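Local atomic coordinates of glycosyl hyrolase, family 3 (Deinococcus radiodurans, PDB entry 3TEV), a protein that probably hydrolyses O-glycosyl bonds, as expected of a family 3 glycoside hydrolase with a TIM-barrel domain. Residues P175-F180 with P217-I222; I222-I227 with G257-D262; L240-L245 with A279-R284. All blocks are in the same frame, centred on the assembly; numbering follows the deposited sequence.

How the interactions relate
Interactions 1 and 2 are consecutive strand pairings in one parallel barrel sheet; strand 221-224 is shared by both and lies between 174-180 and 258-261. Their centres lie 9 Å apart, they share Ile222, and Met223 N approaches Ala177 O at 2.8 Å, a probable hydrogen bond. Interaction 3 belongs to the helical layer outside: its centre is about 10 Å from that of interaction 2 and about 17 Å from that of interaction 1. Direct packing joins it to both, with Thr224 CG2 3.5 Å from Leu245 CD2 and Phe180 CE2 3.7 Å from Ile244 CG2. In TIM-barrel enzymes the active site lies at the C-terminal strand ends, the level reached here by His179 and Asp262.

Interaction 1 of 3, residues P175-F180 with P217-I222; sequences PCAKHF and PETPAI
Ile222 and Phe180 make the closest side-chain approach between residues 175-180 and 217-222, with CG2 of Ile222 3.4 Å from CB of Phe180. The isoleucine directs this methyl branch anti to its own backbone N, and the two side chains cross obliquely; CG2 touches CB, at the root of the phenylalanine, more closely than any ring atom. Cys176 also extends its tip anti to the backbone N (chi1 -177°), which lays SG beside the neighbouring backbone, 3.6 Å from Ile222 C, and within 3.9 Å of Ala221 CB. Further back, the rings of Pro175 and Pro220 cross at about a right angle, touching through Pro175 CD and Pro220 CG at 3.7 Å. Thr219 turns CG2 to Ala177 CB, also 3.7 Å away, while its OG1 bonds to Leu215 O. The hydrogen bond from Ala177 N to Ala221 O, 3.1 Å long and bent to 145° at the hydrogen, and the backbone bond between Met223 and Ala177 together make the parallel bridge of Ala177 with Ile222. Ala221 O also receives a weaker CA-H...O contact from Cys176 CA at 3.4 Å. Strand 174-180 runs between strands 221-224 and 128-129 of the TIM barrel; Leu165 of helix 154-169 packs on Pro175 and Thr219, and Leu249 of helix 242-252 packs on Phe180 and Ile222.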
ATOM      1  N   PRO A 175      -1.537   9.337  -2.247  1.00 37.33           N
ATOM      2  CA  PRO A 175      -0.336   8.822  -1.603  1.00 37.46           C
ATOM      3  C   PRO A 175      -0.738   7.654  -0.712  1.00 38.23           C
ATOM      4  O   PRO A 175      -1.902   7.545  -0.342  1.00 39.43           O
ATOM      5  CB  PRO A 175       0.134  10.017  -0.773  1.00 36.71           C
ATOM      6  CG  PRO A 175      -1.128  10.704  -0.390  1.00 36.65           C
ATOM      7  CD  PRO A 175      -2.126  10.462  -1.492  1.00 36.89           C
ATOM      8  N   CYS A 176       0.191   6.788  -0.359  1.00 38.88           N
ATOM      9  CA  CYS A 176      -0.139   5.681   0.539  1.00 39.34           C
ATOM     10  C   CYS A 176       0.910   5.620   1.636  1.00 40.22           C
ATOM     11  O   CYS A 176       2.076   5.361   1.347  1.00 40.77           O
ATOM     12  CB  CYS A 176      -0.183   4.368  -0.239  1.00 39.17           C
ATOM     13  SG  CYS A 176      -0.663   2.879   0.710  1.00 39.13           S
ATOM     14  N   ALA A 177       0.504   5.887   2.876  1.00 40.47           N
ATOM     15  CA  ALA A 177       1.405   5.844   4.020  1.00 41.10           C
ATOM     16  C   ALA A 177       1.829   4.393   4.313  1.00 41.94           C
ATOM     17  O   ALA A 177       1.007   3.475   4.241  1.00 42.33           O
ATOM     18  CB  ALA A 177       0.722   6.446   5.231  1.00 40.75           C
ATOM     19  N   LYS A 178       3.102   4.188   4.640  1.00 42.22           N
ATOM     20  CA  LYS A 178       3.593   2.852   4.976  1.00 42.82           C
ATOM     21  C   LYS A 178       4.673   2.931   6.077  1.00 43.34           C
ATOM     22  O   LYS A 178       5.213   4.015   6.300  1.00 43.39           O
ATOM     23  CB  LYS A 178       4.128   2.177   3.721  1.00 42.49           C
ATOM     24  CG  LYS A 178       5.157   2.991   2.994  1.00 42.41           C
ATOM     25  CD  LYS A 178       5.519   2.387   1.639  1.00 42.46           C
ATOM     26  CE  LYS A 178       6.845   2.981   1.173  1.00 42.53           C
ATOM     27  NZ  LYS A 178       7.144   2.652  -0.239  1.00 41.38           N
ATOM     28  N   HIS A 179       4.959   1.841   6.808  1.00 43.96           N
ATOM     29  CA  HIS A 179       4.217   0.557   6.780  1.00 44.72           C
ATOM     30  C   HIS A 179       3.523   0.345   8.114  1.00 44.43           C
ATOM     31  O   HIS A 179       4.171   0.047   9.121  1.00 45.01           O
ATOM     32  CB  HIS A 179       5.162  -0.622   6.587  1.00 44.64           C
ATOM     33  CG  HIS A 179       6.122  -0.449   5.464  1.00 47.11           C
ATOM     34  ND1 HIS A 179       7.145   0.476   5.501  1.00 48.46           N
ATOM     35  CD2 HIS A 179       6.232  -1.093   4.274  1.00 49.39           C
ATOM     36  CE1 HIS A 179       7.842   0.398   4.378  1.00 50.94           C
ATOM     37  NE2 HIS A 179       7.306  -0.543   3.615  1.00 51.07           N
ATOM     38  N   PHE A 180       2.213   0.471   8.120  1.00 43.62           N
ATOM     39  CA  PHE A 180       1.459   0.394   9.340  1.00 43.72           C
ATOM     40  C   PHE A 180       1.542  -1.015   9.959  1.00 44.40           C
ATOM     41  O   PHE A 180       1.389  -2.004   9.258  1.00 44.21           O
ATOM     42  CB  PHE A 180       0.020   0.772   9.030  1.00 43.33           C
ATOM     43  CG  PHE A 180      -0.852   0.809  10.217  1.00 42.48           C
ATOM     44  CD1 PHE A 180      -0.891   1.943  11.024  1.00 42.40           C
ATOM     45  CD2 PHE A 180      -1.629  -0.294  10.546  1.00 40.44           C
ATOM     46  CE1 PHE A 180      -1.702   1.973  12.136  1.00 42.76           C
ATOM     47  CE2 PHE A 180      -2.429  -0.275  11.656  1.00 41.16           C
ATOM     48  CZ  PHE A 180      -2.470   0.854  12.460  1.00 41.98           C
ATOM     49  N   PRO A 217      -6.841  11.764   8.912  1.00 47.79           N
ATOM     50  CA  PRO A 217      -7.784  12.468   8.023  1.00 48.81           C
ATOM     51  C   PRO A 217      -7.167  12.928   6.686  1.00 49.21           C
ATOM     52  O   PRO A 217      -7.911  13.268   5.766  1.00 50.40           O
ATOM     53  CB  PRO A 217      -8.260  13.686   8.852  1.00 48.84           C
ATOM     54  CG  PRO A 217      -7.666  13.528  10.239  1.00 48.79           C
ATOM     55  CD  PRO A 217      -6.518  12.546  10.126  1.00 48.12           C
ATOM     56  N   GLU A 218      -5.838  12.940   6.588  1.00 48.09           N
ATOM     57  CA  GLU A 218      -5.136  13.325   5.364  1.00 47.48           C
ATOM     58  C   GLU A 218      -4.606  12.119   4.582  1.00 45.28           C
ATOM     59  O   GLU A 218      -3.978  12.290   3.539  1.00 44.63           O
ATOM     60  CB  GLU A 218      -3.940  14.238   5.689  1.00 48.46           C
ATOM     61  CG  GLU A 218      -4.283  15.707   5.914  1.00 54.10           C
ATOM     62  CD  GLU A 218      -4.814  15.969   7.309  1.00 59.82           C
ATOM     63  OE1 GLU A 218      -4.415  15.226   8.242  1.00 62.65           O
ATOM     64  OE2 GLU A 218      -5.635  16.911   7.468  1.00 62.65           O
ATOM     65  N   THR A 219      -4.830  10.913   5.099  1.00 43.02           N
ATOM     66  CA  THR A 219      -4.276   9.697   4.509  1.00 41.35           C
ATOM     67  C   THR A 219      -5.354   8.861   3.792  1.00 39.86           C
ATOM     68  O   THR A 219      -6.122   8.163   4.437  1.00 39.58           O
ATOM     69  CB  THR A 219      -3.560   8.847   5.600  1.00 41.47           C
ATOM     70  OG1 THR A 219      -2.638   9.672   6.324  1.00 42.29           O
ATOM     71  CG2 THR A 219      -2.808   7.684   4.985  1.00 41.22           C
ATOM     72  N   PRO A 220      -5.397   8.914   2.453  1.00 38.79           N
ATOM     73  CA  PRO A 220      -6.440   8.194   1.700  1.00 37.87           C
ATOM     74  C   PRO A 220      -6.213   6.665   1.605  1.00 36.97           C
ATOM     75  O   PRO A 220      -7.167   5.922   1.322  1.00 35.97           O
ATOM     76  CB  PRO A 220      -6.373   8.816   0.305  1.00 37.54           C
ATOM     77  CG  PRO A 220      -5.280   9.855   0.363  1.00 38.86           C
ATOM     78  CD  PRO A 220      -4.458   9.614   1.565  1.00 38.64           C
ATOM     79  N   ALA A 221      -4.970   6.226   1.840  1.00 36.17           N
ATOM     80  CA  ALA A 221      -4.579   4.810   1.777  1.00 35.44           C
ATOM     81  C   ALA A 221      -3.426   4.522   2.726  1.00 35.83           C
ATOM     82  O   ALA A 221      -2.534   5.380   2.943  1.00 36.02           O
ATOM     83  CB  ALA A 221      -4.189   4.420   0.378  1.00 34.79           C
ATOM     84  N   ILE A 222      -3.456   3.321   3.301  1.00 35.24           N
ATOM     85  CA  ILE A 222      -2.433   2.865   4.213  1.00 35.32           C
ATOM     86  C   ILE A 222      -1.978   1.467   3.808  1.00 35.44           C
ATOM     87  O   ILE A 222      -2.811   0.616   3.545  1.00 34.86           O
ATOM     88  CB  ILE A 222      -2.981   2.786   5.634  1.00 35.41           C
ATOM     89  CG1 ILE A 222      -3.304   4.198   6.158  1.00 36.19           C
ATOM     90  CG2 ILE A 222      -1.957   2.097   6.550  1.00 36.31           C
ATOM     91  CD1 ILE A 222      -3.784   4.233   7.607  1.00 34.90           C
TER

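Interaction 2 of 3, residues I222-I227 with G257-D262; sequences IMTAHI and GVIVTD
Ile222 and Met223 pair with Ile259 and Val260 as neighbouring parallel strands of the (beta/alpha)8 TIM barrel, their short axes 4.7 Å apart at 31°. Three nearly linear backbone bonds establish the register: Ile222 N to Val258 O (2.8 Å), Val260 N to Ile222 O, and Thr224 N to Val260 O. Thr224 and Ile259 point to the face covered by helix 242-252, where their CG2 methyls meet at 3.5 Å. Thr224 OG1, held between its backbone N and carbonyl carbon, is buried with no polar partner in the model. On the other face, Met223, present as selenomethionine, rests CB against Val260 CG1 and bends at chi3 to bring CE 3.4 Å from Asp262 OD1. Beyond the strand ends, Asp262 CB sits over one face of the His226 ring, 4.0 Å from its centroid and offset toward the rim, a CH-pi contact. An alanine at His226 would probably uncover the side of Asp262 CB that the ring now covers, and leave Ser263 O and Thr239 OG1 without the ring nitrogens that now bond them. One water accepts from His226 N and donates to Asp262 OD2 at 2.7 Å.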
ATOM      1  N   ILE A 222      -3.456   3.321   3.301  1.00 35.24           N
ATOM      2  CA  ILE A 222      -2.433   2.865   4.213  1.00 35.32           C
ATOM      3  C   ILE A 222      -1.978   1.467   3.808  1.00 35.44           C
ATOM      4  O   ILE A 222      -2.811   0.616   3.545  1.00 34.86           O
ATOM      5  CB  ILE A 222      -2.981   2.786   5.634  1.00 35.41           C
ATOM      6  CG1 ILE A 222      -3.304   4.198   6.158  1.00 36.19           C
ATOM      7  CG2 ILE A 222      -1.957   2.097   6.550  1.00 36.31           C
ATOM      8  CD1 ILE A 222      -3.784   4.233   7.607  1.00 34.90           C
HETATM    9  N   MSE A 223      -0.666   1.244   3.768  1.00 35.83           N
HETATM   10  CA  MSE A 223      -0.108  -0.062   3.487  1.00 36.76           C
HETATM   11  C   MSE A 223       0.361  -0.697   4.782  1.00 37.45           C
HETATM   12  O   MSE A 223       1.084  -0.056   5.574  1.00 37.10           O
HETATM   13  CB  MSE A 223       1.054   0.032   2.528  1.00 37.05           C
HETATM   14  CG  MSE A 223       1.553  -1.339   2.052  1.00 40.14           C
HETATM   15 SE   MSE A 223       3.343  -1.172   1.398  0.75 45.33          SE
HETATM   16  CE  MSE A 223       3.260  -2.212  -0.178  1.00 48.16           C
ATOM     17  N   THR A 224      -0.048  -1.948   5.001  1.00 37.26           N
ATOM     18  CA  THR A 224       0.275  -2.642   6.238  1.00 39.17           C
ATOM     19  C   THR A 224       1.570  -3.423   6.152  1.00 40.10           C
ATOM     20  O   THR A 224       1.973  -3.877   5.091  1.00 41.96           O
ATOM     21  CB  THR A 224      -0.747  -3.704   6.545  1.00 39.41           C
ATOM     22  OG1 THR A 224      -0.571  -4.760   5.580  1.00 41.51           O
ATOM     23  CG2 THR A 224      -2.120  -3.148   6.439  1.00 39.08           C
ATOM     24  N   ALA A 225       2.134  -3.675   7.309  1.00 40.86           N
ATOM     25  CA  ALA A 225       3.403  -4.345   7.494  1.00 41.38           C
ATOM     26  C   ALA A 225       3.226  -5.811   7.926  1.00 40.82           C
ATOM     27  O   ALA A 225       2.419  -6.092   8.802  1.00 39.97           O
ATOM     28  CB  ALA A 225       4.121  -3.586   8.614  1.00 41.64           C
ATOM     29  N   HIS A 226       4.018  -6.722   7.364  1.00 41.40           N
ATOM     30  CA  HIS A 226       4.062  -8.109   7.833  1.00 41.72           C
ATOM     31  C   HIS A 226       4.855  -8.197   9.147  1.00 41.39           C
ATOM     32  O   HIS A 226       5.863  -8.876   9.214  1.00 41.02           O
ATOM     33  CB  HIS A 226       4.728  -9.033   6.800  1.00 42.32           C
ATOM     34  CG  HIS A 226       4.121  -8.991   5.435  1.00 45.26           C
ATOM     35  ND1 HIS A 226       2.753  -8.967   5.217  1.00 46.97           N
ATOM     36  CD2 HIS A 226       4.698  -9.011   4.209  1.00 45.74           C
ATOM     37  CE1 HIS A 226       2.523  -8.945   3.916  1.00 47.38           C
ATOM     38  NE2 HIS A 226       3.685  -8.976   3.283  1.00 47.00           N
ATOM     39  N   ILE A 227       4.405  -7.509  10.185  1.00 41.22           N
ATOM     40  CA  ILE A 227       5.139  -7.478  11.445  1.00 41.18           C
ATOM     41  C   ILE A 227       4.217  -7.873  12.586  1.00 40.37           C
ATOM     42  O   ILE A 227       3.052  -7.496  12.600  1.00 39.68           O
ATOM     43  CB  ILE A 227       5.708  -6.058  11.702  1.00 41.71           C
ATOM     44  CG1 ILE A 227       6.645  -5.646  10.559  1.00 43.65           C
ATOM     45  CG2 ILE A 227       6.419  -5.963  13.076  1.00 40.71           C
ATOM     46  CD1 ILE A 227       6.865  -4.129  10.492  1.00 47.62           C
ATOM     47  N   GLY A 257     -10.366   4.897   4.945  1.00 37.33           N
ATOM     48  CA  GLY A 257      -9.632   4.850   3.699  1.00 35.58           C
ATOM     49  C   GLY A 257      -9.268   3.431   3.284  1.00 34.52           C
ATOM     50  O   GLY A 257      -9.701   2.467   3.908  1.00 33.66           O
ATOM     51  N   VAL A 258      -8.443   3.318   2.239  1.00 33.70           N
ATOM     52  CA  VAL A 258      -8.046   2.035   1.667  1.00 32.53           C
ATOM     53  C   VAL A 258      -6.952   1.396   2.528  1.00 32.24           C
ATOM     54  O   VAL A 258      -5.964   2.054   2.881  1.00 31.78           O
ATOM     55  CB  VAL A 258      -7.513   2.243   0.238  1.00 32.59           C
ATOM     56  CG1 VAL A 258      -6.758   0.990  -0.305  1.00 31.00           C
ATOM     57  CG2 VAL A 258      -8.656   2.690  -0.702  1.00 31.61           C
ATOM     58  N   ILE A 259      -7.128   0.124   2.882  1.00 31.44           N
ATOM     59  CA  ILE A 259      -6.033  -0.625   3.483  1.00 31.17           C
ATOM     60  C   ILE A 259      -5.513  -1.618   2.464  1.00 31.36           C
ATOM     61  O   ILE A 259      -6.291  -2.412   1.933  1.00 31.10           O
ATOM     62  CB  ILE A 259      -6.477  -1.348   4.736  1.00 31.25           C
ATOM     63  CG1 ILE A 259      -6.970  -0.327   5.770  1.00 32.17           C
ATOM     64  CG2 ILE A 259      -5.342  -2.233   5.278  1.00 30.92           C
ATOM     65  CD1 ILE A 259      -7.612  -0.962   7.010  1.00 32.98           C
ATOM     66  N   VAL A 260      -4.213  -1.552   2.166  1.00 31.95           N
ATOM     67  CA  VAL A 260      -3.587  -2.470   1.218  1.00 33.56           C
ATOM     68  C   VAL A 260      -2.509  -3.274   1.961  1.00 35.08           C
ATOM     69  O   VAL A 260      -1.857  -2.737   2.837  1.00 35.20           O
ATOM     70  CB  VAL A 260      -3.029  -1.724  -0.063  1.00 33.55           C
ATOM     71  CG1 VAL A 260      -1.998  -0.683   0.321  1.00 34.90           C
ATOM     72  CG2 VAL A 260      -2.398  -2.708  -1.066  1.00 31.84           C
ATOM     73  N   THR A 261      -2.348  -4.557   1.638  1.00 36.66           N
ATOM     74  CA  THR A 261      -1.312  -5.377   2.271  1.00 39.52           C
ATOM     75  C   THR A 261       0.021  -5.094   1.615  1.00 41.93           C
ATOM     76  O   THR A 261       0.060  -4.824   0.405  1.00 43.56           O
ATOM     77  CB  THR A 261      -1.503  -6.838   1.964  1.00 39.66           C
ATOM     78  OG1 THR A 261      -1.193  -7.043   0.557  1.00 40.95           O
ATOM     79  CG2 THR A 261      -2.916  -7.278   2.288  1.00 37.38           C
ATOM     80  N   ASP A 262       1.119  -5.189   2.364  1.00 43.87           N
ATOM     81  CA  ASP A 262       2.434  -5.215   1.727  1.00 45.89           C
ATOM     82  C   ASP A 262       2.497  -6.426   0.772  1.00 47.15           C
ATOM     83  O   ASP A 262       1.650  -7.337   0.830  1.00 46.58           O
ATOM     84  CB  ASP A 262       3.538  -5.290   2.798  1.00 46.55           C
ATOM     85  CG  ASP A 262       4.918  -4.799   2.296  1.00 48.89           C
ATOM     86  OD1 ASP A 262       5.139  -4.706   1.072  1.00 51.07           O
ATOM     87  OD2 ASP A 262       5.795  -4.507   3.148  1.00 50.51           O
TER
HETATM   88  O   HOH W   1       6.203  -5.806   5.448  1.00 61.19           O

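Interaction 3 of 3, residues L240-L245 with A279-R284; sequences LSPRIL and AVRALR
Arg281 reaches from its helix across to Leu240 and Pro242, and nearly every atom of its side chain finds a partner on the way. CB begins against the leucine, 4.0 Å from Leu240 CD2. CG stands anti to the backbone N and packs on Leu240 CB at 3.8 Å, so the aliphatic root of the arginine lies obliquely against the leucine. The chain then bends at chi2 (76°), the torsion that places CD 4.0 Å from Leu240 O. NE delivers the one hydrogen bond of this contact, donating to Leu240 O over 3.0 Å with 159° at the hydrogen. The acceptor lies at the guanidinium edge, only 13° out of its plane, which would help fix the rotation of that flat group. Beyond it, CZ is 4.0 Å from Pro242 CD, and NH2 comes closer still to that CD, at 3.3 Å, with the proline and arginine side chains crossing at about a right angle.

In the TIM barrel this joins two segments of the outer helical layer: helix 242-252 leads into strand 258-261, and helix 275-285 follows that strand and leads on to 290-291. Leu240 lies just before the first of these helices. Ser241 is its N-cap, with OG accepting from Ile244 N and also bonded to Asp233.

Leu240 CD2 also reaches the second helix, 3.7 Å from Ala282 N and 4.0 Å from Ala282 CB. Tyr273 packs against Leu240 as well, and Val290 of the next strand touches Ala282. Leu245, one turn into helix 242-252, points toward the same helix and brings CD1 near Ala282 O.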
ATOM      1  N   LEU A 240      -2.382  -9.726   8.611  1.00 35.42           N
ATOM      2  CA  LEU A 240      -3.334 -10.844   8.759  1.00 35.35           C
ATOM      3  C   LEU A 240      -4.088 -10.781  10.082  1.00 35.44           C
ATOM      4  O   LEU A 240      -4.664 -11.781  10.524  1.00 36.35           O
ATOM      5  CB  LEU A 240      -2.601 -12.189   8.649  1.00 35.16           C
ATOM      6  CG  LEU A 240      -1.753 -12.439   7.389  1.00 34.90           C
ATOM      7  CD1 LEU A 240      -0.923 -13.725   7.530  1.00 34.67           C
ATOM      8  CD2 LEU A 240      -2.592 -12.450   6.078  1.00 33.20           C
ATOM      9  N   SER A 241      -4.062  -9.619  10.720  1.00 34.91           N
ATOM     10  CA  SER A 241      -4.595  -9.453  12.059  1.00 35.30           C
ATOM     11  C   SER A 241      -5.936  -8.718  12.075  1.00 35.17           C
ATOM     12  O   SER A 241      -5.977  -7.521  11.870  1.00 35.43           O
ATOM     13  CB  SER A 241      -3.592  -8.676  12.912  1.00 35.34           C
ATOM     14  OG  SER A 241      -4.173  -8.318  14.161  1.00 36.84           O
ATOM     15  N   PRO A 242      -7.037  -9.431  12.323  1.00 35.86           N
ATOM     16  CA  PRO A 242      -8.286  -8.667  12.507  1.00 36.41           C
ATOM     17  C   PRO A 242      -8.225  -7.666  13.671  1.00 37.35           C
ATOM     18  O   PRO A 242      -8.846  -6.600  13.579  1.00 37.48           O
ATOM     19  CB  PRO A 242      -9.349  -9.748  12.775  1.00 35.77           C
ATOM     20  CG  PRO A 242      -8.571 -10.970  13.167  1.00 35.89           C
ATOM     21  CD  PRO A 242      -7.234 -10.888  12.470  1.00 35.41           C
ATOM     22  N   ARG A 243      -7.487  -7.979  14.740  1.00 38.12           N
ATOM     23  CA  ARG A 243      -7.387  -7.055  15.871  1.00 39.73           C
ATOM     24  C   ARG A 243      -6.765  -5.717  15.435  1.00 39.06           C
ATOM     25  O   ARG A 243      -7.169  -4.649  15.917  1.00 39.22           O
ATOM     26  CB  ARG A 243      -6.601  -7.668  17.039  1.00 40.84           C
ATOM     27  CG  ARG A 243      -7.306  -8.861  17.704  1.00 47.05           C
ATOM     28  CD  ARG A 243      -6.535  -9.429  18.907  1.00 56.60           C
ATOM     29  NE  ARG A 243      -6.331  -8.396  19.928  1.00 64.23           N
ATOM     30  CZ  ARG A 243      -6.280  -8.612  21.240  1.00 67.85           C
ATOM     31  NH1 ARG A 243      -6.425  -9.842  21.734  1.00 70.10           N
ATOM     32  NH2 ARG A 243      -6.092  -7.589  22.063  1.00 68.97           N
ATOM     33  N   ILE A 244      -5.801  -5.776  14.516  1.00 37.88           N
ATOM     34  CA  ILE A 244      -5.088  -4.578  14.106  1.00 37.10           C
ATOM     35  C   ILE A 244      -5.818  -3.845  12.979  1.00 37.15           C
ATOM     36  O   ILE A 244      -6.102  -2.649  13.096  1.00 37.29           O
ATOM     37  CB  ILE A 244      -3.627  -4.885  13.712  1.00 36.92           C
ATOM     38  CG1 ILE A 244      -2.845  -5.321  14.974  1.00 36.68           C
ATOM     39  CG2 ILE A 244      -3.012  -3.677  12.992  1.00 36.13           C
ATOM     40  CD1 ILE A 244      -1.399  -5.670  14.751  1.00 34.35           C
ATOM     41  N   LEU A 245      -6.149  -4.562  11.906  1.00 36.22           N
ATOM     42  CA  LEU A 245      -6.773  -3.912  10.776  1.00 35.70           C
ATOM     43  C   LEU A 245      -8.205  -3.463  11.070  1.00 36.53           C
ATOM     44  O   LEU A 245      -8.596  -2.376  10.628  1.00 37.22           O
ATOM     45  CB  LEU A 245      -6.722  -4.794   9.539  1.00 34.49           C
ATOM     46  CG  LEU A 245      -5.340  -5.290   9.117  1.00 33.56           C
ATOM     47  CD1 LEU A 245      -5.470  -6.011   7.817  1.00 33.04           C
ATOM     48  CD2 LEU A 245      -4.279  -4.178   8.988  1.00 31.81           C
ATOM     49  N   ALA A 279      -3.868 -14.332   1.349  1.00 36.17           N
ATOM     50  CA  ALA A 279      -4.642 -13.273   0.738  1.00 35.20           C
ATOM     51  C   ALA A 279      -6.099 -13.259   1.257  1.00 35.34           C
ATOM     52  O   ALA A 279      -6.649 -12.203   1.550  1.00 35.20           O
ATOM     53  CB  ALA A 279      -4.599 -13.399  -0.759  1.00 34.71           C
ATOM     54  N   VAL A 280      -6.697 -14.436   1.417  1.00 35.29           N
ATOM     55  CA  VAL A 280      -8.052 -14.525   1.934  1.00 35.65           C
ATOM     56  C   VAL A 280      -8.081 -14.030   3.382  1.00 36.19           C
ATOM     57  O   VAL A 280      -8.945 -13.241   3.768  1.00 35.72           O
ATOM     58  CB  VAL A 280      -8.620 -15.971   1.760  1.00 35.70           C
ATOM     59  CG1 VAL A 280      -9.864 -16.204   2.609  1.00 34.90           C
ATOM     60  CG2 VAL A 280      -8.913 -16.233   0.274  1.00 35.12           C
ATOM     61  N   ARG A 281      -7.089 -14.452   4.162  1.00 37.14           N
ATOM     62  CA  ARG A 281      -6.985 -14.031   5.561  1.00 38.29           C
ATOM     63  C   ARG A 281      -6.806 -12.502   5.685  1.00 37.24           C
ATOM     64  O   ARG A 281      -7.445 -11.882   6.544  1.00 38.43           O
ATOM     65  CB  ARG A 281      -5.873 -14.811   6.271  1.00 39.09           C
ATOM     66  CG  ARG A 281      -5.558 -14.357   7.705  1.00 43.95           C
ATOM     67  CD  ARG A 281      -6.587 -14.807   8.797  1.00 48.63           C
ATOM     68  NE  ARG A 281      -6.256 -14.279  10.132  1.00 50.67           N
ATOM     69  CZ  ARG A 281      -6.843 -14.657  11.276  1.00 52.31           C
ATOM     70  NH1 ARG A 281      -7.802 -15.578  11.286  1.00 53.05           N
ATOM     71  NH2 ARG A 281      -6.466 -14.114  12.425  1.00 53.03           N
ATOM     72  N   ALA A 282      -5.997 -11.890   4.809  1.00 34.94           N
ATOM     73  CA  ALA A 282      -5.836 -10.433   4.808  1.00 33.88           C
ATOM     74  C   ALA A 282      -7.159  -9.714   4.544  1.00 33.74           C
ATOM     75  O   ALA A 282      -7.479  -8.737   5.229  1.00 33.25           O
ATOM     76  CB  ALA A 282      -4.777  -9.974   3.789  1.00 32.66           C
ATOM     77  N   LEU A 283      -7.916 -10.190   3.551  1.00 33.30           N
ATOM     78  CA  LEU A 283      -9.168  -9.547   3.206  1.00 34.06           C
ATOM     79  C   LEU A 283     -10.136  -9.693   4.379  1.00 35.35           C
ATOM     80  O   LEU A 283     -10.741  -8.711   4.793  1.00 35.81           O
ATOM     81  CB  LEU A 283      -9.752 -10.118   1.914  1.00 33.36           C
ATOM     82  CG  LEU A 283      -8.965  -9.768   0.644  1.00 31.64           C
ATOM     83  CD1 LEU A 283      -9.339 -10.734  -0.476  1.00 30.03           C
ATOM     84  CD2 LEU A 283      -9.156  -8.281   0.209  1.00 27.93           C
ATOM     85  N   ARG A 284     -10.218 -10.895   4.955  1.00 36.59           N
ATOM     86  CA  ARG A 284     -11.099 -11.143   6.103  1.00 37.66           C
ATOM     87  C   ARG A 284     -10.711 -10.273   7.296  1.00 38.08           C
ATOM     88  O   ARG A 284     -11.584  -9.705   7.962  1.00 39.15           O
ATOM     89  CB  ARG A 284     -11.058 -12.613   6.525  1.00 37.79           C
ATOM     90  CG  ARG A 284     -11.881 -13.555   5.684  1.00 39.81           C
ATOM     91  CD  ARG A 284     -12.003 -14.940   6.356  1.00 44.33           C
ATOM     92  NE  ARG A 284     -13.007 -15.762   5.681  1.00 47.52           N
ATOM     93  CZ  ARG A 284     -12.787 -16.978   5.196  1.00 50.04           C
ATOM     94  NH1 ARG A 284     -11.602 -17.560   5.327  1.00 52.21           N
ATOM     95  NH2 ARG A 284     -13.767 -17.627   4.594  1.00 52.27           N
TER